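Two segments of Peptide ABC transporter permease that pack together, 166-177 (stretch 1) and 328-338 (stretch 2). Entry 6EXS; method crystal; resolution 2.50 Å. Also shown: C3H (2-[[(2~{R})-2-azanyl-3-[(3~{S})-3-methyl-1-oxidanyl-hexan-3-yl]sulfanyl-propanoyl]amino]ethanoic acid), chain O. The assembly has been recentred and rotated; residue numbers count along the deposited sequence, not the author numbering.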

# COMPACT_ATOMS: atom_id res chain seq x y z
N PRO A 166 -4.66 13.85 5.93
CA PRO A 166 -5.84 13.65 6.80
C PRO A 166 -6.10 14.86 7.71
O PRO A 166 -7.26 15.22 7.92
CB PRO A 166 -5.48 12.38 7.59
CG PRO A 166 -4.41 11.70 6.78
CD PRO A 166 -3.62 12.86 6.26
N ILE A 167 -5.01 15.52 8.19
CA ILE A 167 -5.08 16.73 9.02
C ILE A 167 -5.80 17.85 8.25
O ILE A 167 -6.68 18.50 8.83
CB ILE A 167 -3.68 17.15 9.57
CG1 ILE A 167 -3.10 16.06 10.51
CG2 ILE A 167 -3.71 18.52 10.28
CD1 ILE A 167 -1.57 16.22 10.87
N ILE A 168 -5.49 18.02 6.95
CA ILE A 168 -6.10 19.05 6.09
C ILE A 168 -7.57 18.73 5.73
O ILE A 168 -8.41 19.63 5.74
CB ILE A 168 -5.23 19.37 4.83
CG1 ILE A 168 -3.92 20.10 5.25
CG2 ILE A 168 -6.01 20.18 3.76
CD1 ILE A 168 -2.96 20.41 4.14
N LEU A 169 -7.86 17.46 5.42
CA LEU A 169 -9.18 17.04 4.97
C LEU A 169 -10.16 16.68 6.08
O LEU A 169 -11.35 16.49 5.79
CB LEU A 169 -9.05 15.91 3.95
CG LEU A 169 -8.38 16.38 2.65
CD1 LEU A 169 -7.88 15.23 1.87
CD2 LEU A 169 -9.31 17.21 1.79
N GLN A 170 -9.72 16.71 7.36
CA GLN A 170 -10.61 16.48 8.49
C GLN A 170 -11.74 17.50 8.50
O GLN A 170 -12.88 17.13 8.79
CB GLN A 170 -9.84 16.46 9.83
CG GLN A 170 -10.72 16.21 11.07
CD GLN A 170 -11.59 14.97 10.98
OE1 GLN A 170 -11.14 13.88 10.63
NE2 GLN A 170 -12.85 15.10 11.38
N HIS A 171 -11.43 18.77 8.12
CA HIS A 171 -12.40 19.86 8.03
C HIS A 171 -13.54 19.54 7.06
O HIS A 171 -14.70 19.76 7.40
CB HIS A 171 -11.72 21.18 7.62
CG HIS A 171 -12.69 22.27 7.25
ND1 HIS A 171 -13.52 22.86 8.20
CD2 HIS A 171 -12.97 22.80 6.03
CE1 HIS A 171 -14.26 23.74 7.54
NE2 HIS A 171 -13.97 23.74 6.23
N PHE A 172 -13.21 19.01 5.85
CA PHE A 172 -14.19 18.67 4.82
C PHE A 172 -15.12 17.54 5.23
O PHE A 172 -16.29 17.57 4.86
CB PHE A 172 -13.51 18.39 3.49
CG PHE A 172 -12.87 19.60 2.87
CD1 PHE A 172 -11.57 19.97 3.20
CD2 PHE A 172 -13.55 20.36 1.93
CE1 PHE A 172 -10.97 21.08 2.62
CE2 PHE A 172 -12.94 21.47 1.33
CZ PHE A 172 -11.65 21.82 1.68
N VAL A 173 -14.62 16.58 6.04
CA VAL A 173 -15.42 15.49 6.62
C VAL A 173 -16.35 16.12 7.67
O VAL A 173 -17.55 15.82 7.67
CB VAL A 173 -14.55 14.35 7.22
CG1 VAL A 173 -15.42 13.16 7.63
CG2 VAL A 173 -13.47 13.90 6.25
N ASP A 174 -15.82 17.02 8.53
CA ASP A 174 -16.60 17.73 9.57
C ASP A 174 -17.79 18.51 9.00
O ASP A 174 -18.89 18.37 9.52
CB ASP A 174 -15.69 18.64 10.41
CG ASP A 174 -14.78 17.93 11.40
OD1 ASP A 174 -15.07 16.76 11.73
OD2 ASP A 174 -13.82 18.57 11.89
N ILE A 175 -17.58 19.32 7.93
CA ILE A 175 -18.64 20.11 7.29
C ILE A 175 -19.42 19.28 6.24
O ILE A 175 -20.35 19.81 5.62
CB ILE A 175 -18.14 21.48 6.72
CG1 ILE A 175 -17.13 21.29 5.55
CG2 ILE A 175 -17.59 22.37 7.83
CD1 ILE A 175 -16.89 22.51 4.68
N ARG A 176 -19.05 18.00 6.05
CA ARG A 176 -19.68 17.04 5.12
C ARG A 176 -19.56 17.48 3.63
O ARG A 176 -20.42 17.17 2.80
CB ARG A 176 -21.15 16.71 5.52
CG ARG A 176 -21.35 16.26 6.98
CD ARG A 176 -20.84 14.85 7.23
NE ARG A 176 -21.21 14.37 8.57
CZ ARG A 176 -20.35 14.16 9.56
NH1 ARG A 176 -20.78 13.70 10.73
NH2 ARG A 176 -19.05 14.37 9.39
N ASN A 177 -18.47 18.19 3.29
CA ASN A 177 -18.19 18.64 1.93
C ASN A 177 -17.18 17.66 1.34
O ASN A 177 -15.99 17.95 1.28
CB ASN A 177 -17.66 20.09 1.94
CG ASN A 177 -17.48 20.74 0.59
OD1 ASN A 177 -16.85 21.79 0.48
ND2 ASN A 177 -18.01 20.15 -0.48
N THR A 328 -8.52 17.22 23.92
CA THR A 328 -9.00 17.75 22.64
C THR A 328 -9.79 16.70 21.86
O THR A 328 -9.51 15.52 21.99
CB THR A 328 -7.82 18.36 21.83
OG1 THR A 328 -8.35 19.19 20.79
CG2 THR A 328 -6.86 17.32 21.25
N ARG A 329 -10.76 17.15 21.04
CA ARG A 329 -11.56 16.29 20.16
C ARG A 329 -10.64 15.74 19.07
O ARG A 329 -9.87 16.50 18.48
CB ARG A 329 -12.70 17.10 19.52
CG ARG A 329 -13.68 16.26 18.72
CD ARG A 329 -14.00 16.90 17.38
NE ARG A 329 -14.39 15.89 16.39
CZ ARG A 329 -14.22 16.02 15.08
NH1 ARG A 329 -13.66 17.12 14.57
NH2 ARG A 329 -14.60 15.05 14.26
N PHE A 330 -10.69 14.43 18.83
CA PHE A 330 -9.89 13.75 17.82
C PHE A 330 -10.78 13.45 16.60
O PHE A 330 -11.76 12.72 16.71
CB PHE A 330 -9.29 12.46 18.40
CG PHE A 330 -8.18 11.84 17.57
CD1 PHE A 330 -6.86 12.26 17.73
CD2 PHE A 330 -8.45 10.84 16.65
CE1 PHE A 330 -5.84 11.69 16.96
CE2 PHE A 330 -7.43 10.26 15.89
CZ PHE A 330 -6.13 10.69 16.06
N GLY A 331 -10.45 14.06 15.46
CA GLY A 331 -11.16 13.84 14.21
C GLY A 331 -10.86 12.47 13.65
O GLY A 331 -9.70 12.06 13.60
N GLU A 332 -11.92 11.73 13.25
CA GLU A 332 -11.86 10.34 12.75
C GLU A 332 -10.84 10.12 11.64
O GLU A 332 -10.23 9.06 11.63
CB GLU A 332 -13.24 9.79 12.35
CG GLU A 332 -13.98 10.58 11.27
CD GLU A 332 -14.92 11.66 11.77
OE1 GLU A 332 -14.46 12.58 12.49
OE2 GLU A 332 -16.11 11.62 11.39
N ALA A 333 -10.61 11.12 10.75
CA ALA A 333 -9.61 10.98 9.67
C ALA A 333 -8.16 11.07 10.15
O ALA A 333 -7.27 10.56 9.46
CB ALA A 333 -9.87 12.00 8.56
N LEU A 334 -7.93 11.64 11.35
CA LEU A 334 -6.59 11.77 11.96
C LEU A 334 -6.01 10.43 12.43
O LEU A 334 -4.80 10.35 12.64
CB LEU A 334 -6.57 12.81 13.08
CG LEU A 334 -6.18 14.21 12.63
CD1 LEU A 334 -7.37 15.00 12.17
CD2 LEU A 334 -5.50 14.95 13.75
N PHE A 335 -6.84 9.38 12.54
CA PHE A 335 -6.37 8.02 12.86
C PHE A 335 -5.37 7.53 11.80
O PHE A 335 -4.52 6.70 12.13
CB PHE A 335 -7.55 7.03 12.88
CG PHE A 335 -8.38 7.00 14.13
CD1 PHE A 335 -7.79 6.83 15.38
CD2 PHE A 335 -9.77 7.04 14.05
CE1 PHE A 335 -8.57 6.76 16.53
CE2 PHE A 335 -10.55 6.95 15.21
CZ PHE A 335 -9.95 6.83 16.44
N GLN A 336 -5.49 8.02 10.53
CA GLN A 336 -4.63 7.69 9.37
C GLN A 336 -3.24 8.35 9.41
O GLN A 336 -2.35 7.92 8.67
CB GLN A 336 -5.33 8.08 8.04
CG GLN A 336 -6.68 7.45 7.82
CD GLN A 336 -6.59 5.96 7.90
OE1 GLN A 336 -6.98 5.35 8.90
NE2 GLN A 336 -5.99 5.35 6.87
N SER A 337 -3.10 9.42 10.22
CA SER A 337 -1.89 10.21 10.40
C SER A 337 -0.96 9.61 11.47
O SER A 337 0.22 9.98 11.51
CB SER A 337 -2.25 11.65 10.78
OG SER A 337 -2.83 12.36 9.69
N ILE A 338 -1.48 8.68 12.33
CA ILE A 338 -0.71 8.08 13.43
C ILE A 338 0.53 7.30 12.92
O ILE A 338 1.65 7.62 13.32
CB ILE A 338 -1.58 7.23 14.41
CG1 ILE A 338 -2.72 8.08 15.03
CG2 ILE A 338 -0.69 6.61 15.52
CD1 ILE A 338 -3.79 7.32 15.76
O2 C3H O . 2.27 4.80 3.03
C11 C3H O . 2.73 4.89 4.12
O3 C3H O . 3.87 4.39 4.45
C10 C3H O . 2.04 5.53 5.29
N1 C3H O . 0.60 5.46 5.21
C9 C3H O . -0.07 4.41 5.65
O1 C3H O . 0.22 3.26 5.35
C8 C3H O . -1.22 4.64 6.58
N C3H O . -1.61 6.04 6.51
C7 C3H O . -2.42 3.79 6.17
S C3H O . -2.75 2.29 7.13
C3 C3H O . -3.25 2.69 8.89
C4 C3H O . -4.59 3.38 8.79
C5 C3H O . -2.12 3.52 9.51
C6 C3H O . -2.39 4.15 10.86
O C3H O . -2.32 5.54 10.81
C2 C3H O . -3.39 1.42 9.72
C1 C3H O . -2.44 1.30 10.90
C C3H O . -2.67 0.02 11.66

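A single buried amide, that of Gln-170, organizes this contact, serving backbone and carboxylates at once. Its OE1 accepts a hydrogen bond from Ala-333 N (2.8 Å), while its NE2 donates to Glu-332 OE1 (3.2 Å) and, within its own helix, to Asp-174 OD1 (2.8 Å). Glutamine suits the post because it offers an acceptor and a donor side by side without adding charge.

Charged groups cluster around it. The Asp-174 and Glu-332 carboxylates approach to 4.3 Å between their OD1 and OE1 atoms, and Arg-329 joins them: its NH1 forms a salt bridge with Asp-174 OD2 (3.1 Å), and its NH2 another with Glu-332 OE1 (3.0 Å). Asp-174 meets the guanidinium at its edge, where the N-H groups point.

The amide also needs room. Gly-331 supplies it, since an ideal CB there would lie 2.3 Å from Gln-170 CD, a clash.

Toward the start of stretch 1 the contact becomes one of van der Waals packing, without hydrogen bonds between the stretches. Pro-166 points toward stretch 2 and is buried, its CB 3.2 Å from Ala-333 O and its CG 3.4 Å from Ser-337 OG; here the backbones come nearest, with CA atoms of Pro-166 and Ala-333 5.4 Å apart. Leu-334 adds an apolar patch, its CD1 3.7 Å from Gln-170 CB and its CG 4.2 Å from Ile-167 CG1.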